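Local coordinates for protein L-lactate dehydrogenase (Trichomonas vaginalis, PDB 4UUL) that catalyses the NAD-dependent interconversion of lactate and pyruvate, and probably also that of malate and oxaloacetate, at residues B[33-39]-B[62-68]; B[77-81]-B[114-120]. The protein carries 1 engineered substitution. Numbering follows the deposited sequence.

Interaction 1. Residues B[33-39]-B[62-68]; sequences RQVYLHL and PHLAGFV
Residues 35-39 and 64-68 run as adjacent parallel strands, their axes 4.6 Å apart at closest approach and 11° from parallel. Val35 pairs with Leu64: Val35 N donates to His63 O (2.8 Å) and Ala65 N to Val35 O (2.8 Å). The next well-formed pairing is Leu37 with Phe67, from Leu37 N to Gly66 O (3.1 Å) and from Val68 N to Leu37 O (2.9 Å), and the ladder ends with Leu39 N to Val68 O (2.8 Å). Tyr36 alone thus stands opposite Ala65 and Gly66, a beta bulge in which Ala65 has helical phi/psi (-70/-32). The strands open and close the beta-alpha-beta unit of strand 35-40, helix 46-57 and strand 64-70 in the Rossmann-type NAD-binding domain, and 64-70 is an edge strand of the sheet within this chain. On the face of Val35, Leu37, Leu64 and Phe67, which packs on helices 15-25 and 46-57, Leu37 CG meets Leu64 CD1 (4.0 Å) and Leu37 CB meets Phe67 CB (4.1 Å), while Phe67 (chi1 p) reaches Thr53 and Glu57. On the face of Tyr36, His38 and Val68, Tyr36, chi1 t, swings its ring over Gly66 C and Phe67 N; a CB on Gly66 would fall 2.9 Å from Tyr36 CE2. Tyr36 CE1 touches Val68 CG1 (4.1 Å), and His6 stacks on the Tyr36 ring. Ahead of the strands, Gln34 NE2 donates to Pro62 O (2.9 Å).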
# COMPACT_ATOMS: atom_id res chain seq x y z
N ARG B 33 -12.26 13.75 -1.48
CA ARG B 33 -13.14 13.40 -2.59
C ARG B 33 -13.18 11.88 -2.78
O ARG B 33 -12.16 11.21 -2.66
CB ARG B 33 -12.62 14.07 -3.85
CG ARG B 33 -13.53 13.88 -5.04
CD ARG B 33 -13.04 14.72 -6.21
NE ARG B 33 -13.91 14.52 -7.37
CZ ARG B 33 -13.61 14.88 -8.60
NH1 ARG B 33 -12.45 15.48 -8.83
NH2 ARG B 33 -14.45 14.62 -9.59
N GLN B 34 -14.35 11.33 -3.10
CA GLN B 34 -14.41 9.91 -3.40
C GLN B 34 -13.79 9.56 -4.75
O GLN B 34 -13.69 10.44 -5.63
CB GLN B 34 -15.82 9.41 -3.36
CG GLN B 34 -16.45 9.39 -1.98
CD GLN B 34 -17.67 8.55 -1.97
OE1 GLN B 34 -18.62 8.81 -2.72
NE2 GLN B 34 -17.67 7.53 -1.12
N VAL B 35 -13.43 8.29 -4.89
CA VAL B 35 -12.88 7.77 -6.11
C VAL B 35 -13.71 6.58 -6.59
O VAL B 35 -14.29 5.84 -5.79
CB VAL B 35 -11.40 7.37 -5.95
CG1 VAL B 35 -10.57 8.58 -5.64
CG2 VAL B 35 -11.24 6.26 -4.91
N TYR B 36 -13.77 6.45 -7.91
CA TYR B 36 -14.41 5.33 -8.57
C TYR B 36 -13.34 4.69 -9.47
O TYR B 36 -12.78 5.38 -10.33
CB TYR B 36 -15.64 5.75 -9.40
CG TYR B 36 -16.35 4.58 -10.02
CD1 TYR B 36 -15.84 3.97 -11.17
CD2 TYR B 36 -17.55 4.12 -9.53
CE1 TYR B 36 -16.48 2.93 -11.78
CE2 TYR B 36 -18.22 3.07 -10.14
CZ TYR B 36 -17.66 2.47 -11.26
OH TYR B 36 -18.32 1.42 -11.86
N LEU B 37 -12.97 3.43 -9.20
CA LEU B 37 -11.83 2.78 -9.87
C LEU B 37 -12.29 2.00 -11.09
O LEU B 37 -13.16 1.16 -11.01
CB LEU B 37 -11.08 1.86 -8.90
CG LEU B 37 -10.47 2.56 -7.68
CD1 LEU B 37 -9.82 1.53 -6.81
CD2 LEU B 37 -9.51 3.58 -8.12
N HIS B 38 -11.66 2.29 -12.21
CA HIS B 38 -11.80 1.48 -13.44
C HIS B 38 -10.56 0.61 -13.51
O HIS B 38 -9.43 1.12 -13.54
CB HIS B 38 -11.88 2.37 -14.65
CG HIS B 38 -13.07 3.27 -14.68
ND1 HIS B 38 -14.01 3.22 -15.68
CD2 HIS B 38 -13.45 4.30 -13.88
CE1 HIS B 38 -14.93 4.15 -15.48
NE2 HIS B 38 -14.63 4.81 -14.38
N LEU B 39 -10.76 -0.71 -13.44
CA LEU B 39 -9.68 -1.67 -13.28
C LEU B 39 -9.66 -2.57 -14.50
O LEU B 39 -10.55 -3.42 -14.68
CB LEU B 39 -9.89 -2.48 -11.99
CG LEU B 39 -10.01 -1.62 -10.74
CD1 LEU B 39 -10.44 -2.46 -9.57
CD2 LEU B 39 -8.67 -1.00 -10.40
N PRO B 62 -14.19 4.37 3.11
CA PRO B 62 -15.19 5.43 2.92
C PRO B 62 -15.01 6.22 1.62
O PRO B 62 -15.94 6.84 1.11
CB PRO B 62 -15.00 6.34 4.15
CG PRO B 62 -13.72 5.93 4.76
CD PRO B 62 -13.46 4.52 4.38
N HIS B 63 -13.78 6.24 1.09
CA HIS B 63 -13.51 7.03 -0.12
C HIS B 63 -13.88 6.31 -1.40
O HIS B 63 -13.83 6.90 -2.46
CB HIS B 63 -12.04 7.47 -0.22
CG HIS B 63 -11.60 8.42 0.84
ND1 HIS B 63 -11.17 8.01 2.08
CD2 HIS B 63 -11.50 9.76 0.83
CE1 HIS B 63 -10.82 9.07 2.79
NE2 HIS B 63 -11.01 10.14 2.05
N LEU B 64 -14.18 5.03 -1.32
CA LEU B 64 -14.43 4.24 -2.51
C LEU B 64 -15.89 4.27 -2.87
O LEU B 64 -16.71 3.62 -2.25
CB LEU B 64 -13.91 2.82 -2.35
CG LEU B 64 -13.96 1.92 -3.60
CD1 LEU B 64 -13.13 2.48 -4.74
CD2 LEU B 64 -13.45 0.54 -3.28
N ALA B 65 -16.25 5.07 -3.88
CA ALA B 65 -17.63 5.17 -4.37
C ALA B 65 -18.06 3.93 -5.09
O ALA B 65 -19.22 3.57 -5.07
CB ALA B 65 -17.76 6.37 -5.31
N GLY B 66 -17.13 3.27 -5.74
CA GLY B 66 -17.41 2.08 -6.52
C GLY B 66 -16.22 1.72 -7.41
O GLY B 66 -15.17 2.37 -7.35
N PHE B 67 -16.39 0.69 -8.24
CA PHE B 67 -15.37 0.26 -9.16
C PHE B 67 -16.03 -0.58 -10.25
O PHE B 67 -17.15 -1.08 -10.11
CB PHE B 67 -14.31 -0.59 -8.44
CG PHE B 67 -14.88 -1.81 -7.79
CD1 PHE B 67 -15.06 -2.98 -8.50
CD2 PHE B 67 -15.25 -1.78 -6.47
CE1 PHE B 67 -15.63 -4.10 -7.90
CE2 PHE B 67 -15.80 -2.89 -5.87
CZ PHE B 67 -15.98 -4.05 -6.58
N VAL B 68 -15.28 -0.77 -11.32
CA VAL B 68 -15.61 -1.74 -12.35
C VAL B 68 -14.32 -2.46 -12.72
O VAL B 68 -13.29 -1.86 -12.95
CB VAL B 68 -16.27 -1.10 -13.60
CG1 VAL B 68 -15.37 -0.11 -14.32
CG2 VAL B 68 -16.75 -2.20 -14.55

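Interaction 2. Residues B[77-81]-B[114-120]; sequences FKDID and YLSKWAK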
# COMPACT_ATOMS: atom_id res chain seq x y z
N PHE B 77 -12.30 3.11 -19.93
CA PHE B 77 -11.86 4.48 -20.24
C PHE B 77 -12.98 5.52 -20.16
O PHE B 77 -12.71 6.71 -20.19
CB PHE B 77 -11.20 4.57 -21.64
CG PHE B 77 -9.82 3.90 -21.72
CD1 PHE B 77 -9.72 2.55 -21.98
CD2 PHE B 77 -8.66 4.62 -21.52
CE1 PHE B 77 -8.50 1.93 -22.05
CE2 PHE B 77 -7.44 3.99 -21.61
CZ PHE B 77 -7.36 2.66 -21.86
N LYS B 78 -14.23 5.09 -20.06
CA LYS B 78 -15.37 5.99 -20.13
C LYS B 78 -15.37 7.04 -19.02
O LYS B 78 -15.47 6.73 -17.84
CB LYS B 78 -16.69 5.23 -20.15
CG LYS B 78 -17.87 6.13 -20.38
CD LYS B 78 -19.14 5.32 -20.58
CE LYS B 78 -20.36 6.22 -20.76
NZ LYS B 78 -21.62 5.46 -21.05
N ASP B 79 -15.25 8.29 -19.43
CA ASP B 79 -15.39 9.46 -18.57
C ASP B 79 -14.38 9.47 -17.43
O ASP B 79 -14.64 10.06 -16.37
CB ASP B 79 -16.82 9.62 -18.06
CG ASP B 79 -17.84 9.82 -19.19
OD1 ASP B 79 -17.47 10.39 -20.23
OD2 ASP B 79 -19.00 9.43 -19.03
N ILE B 80 -13.19 8.92 -17.65
CA ILE B 80 -12.16 8.96 -16.63
C ILE B 80 -11.55 10.35 -16.46
O ILE B 80 -11.41 11.09 -17.43
CB ILE B 80 -11.10 7.86 -16.81
CG1 ILE B 80 -10.35 8.02 -18.14
CG2 ILE B 80 -11.75 6.49 -16.65
CD1 ILE B 80 -9.12 7.17 -18.21
N ASP B 81 -11.14 10.66 -15.23
CA ASP B 81 -10.42 11.89 -14.85
C ASP B 81 -8.89 11.73 -14.88
O ASP B 81 -8.16 12.66 -15.14
CB ASP B 81 -10.83 12.30 -13.45
CG ASP B 81 -12.29 12.72 -13.39
OD1 ASP B 81 -12.61 13.81 -13.89
OD2 ASP B 81 -13.08 11.96 -12.85
N TYR B 114 -8.35 4.85 -27.44
CA TYR B 114 -9.40 4.65 -26.43
C TYR B 114 -9.54 5.91 -25.56
O TYR B 114 -10.64 6.32 -25.20
CB TYR B 114 -9.07 3.48 -25.55
CG TYR B 114 -8.92 2.14 -26.21
CD1 TYR B 114 -9.69 1.80 -27.32
CD2 TYR B 114 -8.02 1.21 -25.72
CE1 TYR B 114 -9.58 0.54 -27.92
CE2 TYR B 114 -7.88 -0.02 -26.31
CZ TYR B 114 -8.67 -0.36 -27.40
OH TYR B 114 -8.56 -1.58 -28.01
N LEU B 115 -8.42 6.50 -25.15
CA LEU B 115 -8.46 7.72 -24.36
C LEU B 115 -9.21 8.84 -25.08
O LEU B 115 -10.05 9.52 -24.52
CB LEU B 115 -7.06 8.19 -24.01
CG LEU B 115 -6.32 7.33 -22.99
CD1 LEU B 115 -4.80 7.53 -23.07
CD2 LEU B 115 -6.79 7.73 -21.57
N SER B 116 -8.83 9.07 -26.31
CA SER B 116 -9.44 10.12 -27.09
C SER B 116 -10.94 9.89 -27.23
O SER B 116 -11.75 10.82 -27.10
CB SER B 116 -8.80 10.22 -28.45
OG SER B 116 -9.43 11.24 -29.21
N LYS B 117 -11.33 8.65 -27.50
CA LYS B 117 -12.73 8.32 -27.75
C LYS B 117 -13.58 8.49 -26.49
O LYS B 117 -14.69 8.99 -26.58
CB LYS B 117 -12.83 6.89 -28.26
CG LYS B 117 -14.17 6.42 -28.78
CD LYS B 117 -13.97 5.17 -29.62
CE LYS B 117 -15.30 4.63 -30.14
NZ LYS B 117 -16.03 5.62 -31.00
N TRP B 118 -13.08 8.05 -25.35
CA TRP B 118 -13.92 7.86 -24.18
C TRP B 118 -13.58 8.65 -22.92
O TRP B 118 -14.46 8.87 -22.07
CB TRP B 118 -13.96 6.37 -23.88
CG TRP B 118 -14.65 5.59 -24.90
CD1 TRP B 118 -15.91 5.81 -25.43
CD2 TRP B 118 -14.16 4.40 -25.51
NE1 TRP B 118 -16.19 4.84 -26.33
CE2 TRP B 118 -15.15 3.96 -26.40
CE3 TRP B 118 -12.99 3.66 -25.39
CZ2 TRP B 118 -15.01 2.81 -27.17
CZ3 TRP B 118 -12.85 2.51 -26.14
CH2 TRP B 118 -13.85 2.10 -27.03
N ALA B 119 -12.32 9.02 -22.73
CA ALA B 119 -11.94 9.70 -21.49
C ALA B 119 -12.47 11.14 -21.50
O ALA B 119 -12.77 11.71 -22.54
CB ALA B 119 -10.43 9.66 -21.30
N LYS B 120 -12.54 11.77 -20.33
CA LYS B 120 -12.82 13.21 -20.31
C LYS B 120 -11.71 13.98 -21.02
O LYS B 120 -10.55 13.57 -21.00
CB LYS B 120 -12.92 13.73 -18.89
CG LYS B 120 -14.08 13.18 -18.09
CD LYS B 120 -14.22 13.96 -16.79
CE LYS B 120 -15.25 13.40 -15.84
NZ LYS B 120 -15.31 14.28 -14.66
O HOH W 1 -15.75 12.30 -12.55
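The salt bridge between Lys120 NZ and Asp81 OD1 (2.8 Å) is accompanied by a bridging water that accepts from Lys120 NZ (2.9 Å) and donates to Asp81 OD2 (2.7 Å); Asp81 OD2 also bonds His6 N. Two backbone hydrogen bonds follow: Asp79 N to Trp118 O, 2.8 Å and nearly straight at 171°, and Lys120 N to Ile80 O, 3.2 Å. The first comes from within a type II turn from Phe77 to Ile80, in which Asp79 has positive phi (59°) and its NH points to the helix end at Trp118 O. Further in, the packing is apolar. Tyr114 CB sits 3.8 Å from the Phe77 ring centroid, 12° off the normal, a CH-pi contact, while Leu115 CD2 meets the ring edge at Phe77 CD2 (3.6 Å). Ile80 CG1 rests on Ala119 CB (3.6 Å). The contact joins the loop entering strand 82-85 to the C-terminal end of helix 97-118, the crossover helix between parallel strands 82-85 and 124-127 of the Rossmann-type fold.

In the fold
Both contacts, in series along the chain, belong to the NAD-binding domain, with centres 16 Å apart. Interaction 1 is strand pairing at one margin of the parallel sheet, held mainly by a backbone ladder; interaction 2 joins a turn to a helix end, with fewer backbone bonds and a charged pair. Each is partly buried: Val35, Leu37, His38 and Leu39 are buried in the first, Phe77, Ile80 and Leu115 in the second. They meet in packing contacts at His38, whose CE1 lies 3.5 Å from Lys78 O and CD2 3.9 Å from Ile80 CG2; His38 NE2 bonds His6 and ND1 bonds Ala75 O. Leu39, beside Ala12, brings interaction 1 nearer the predicted NAD(+) site than interaction 2.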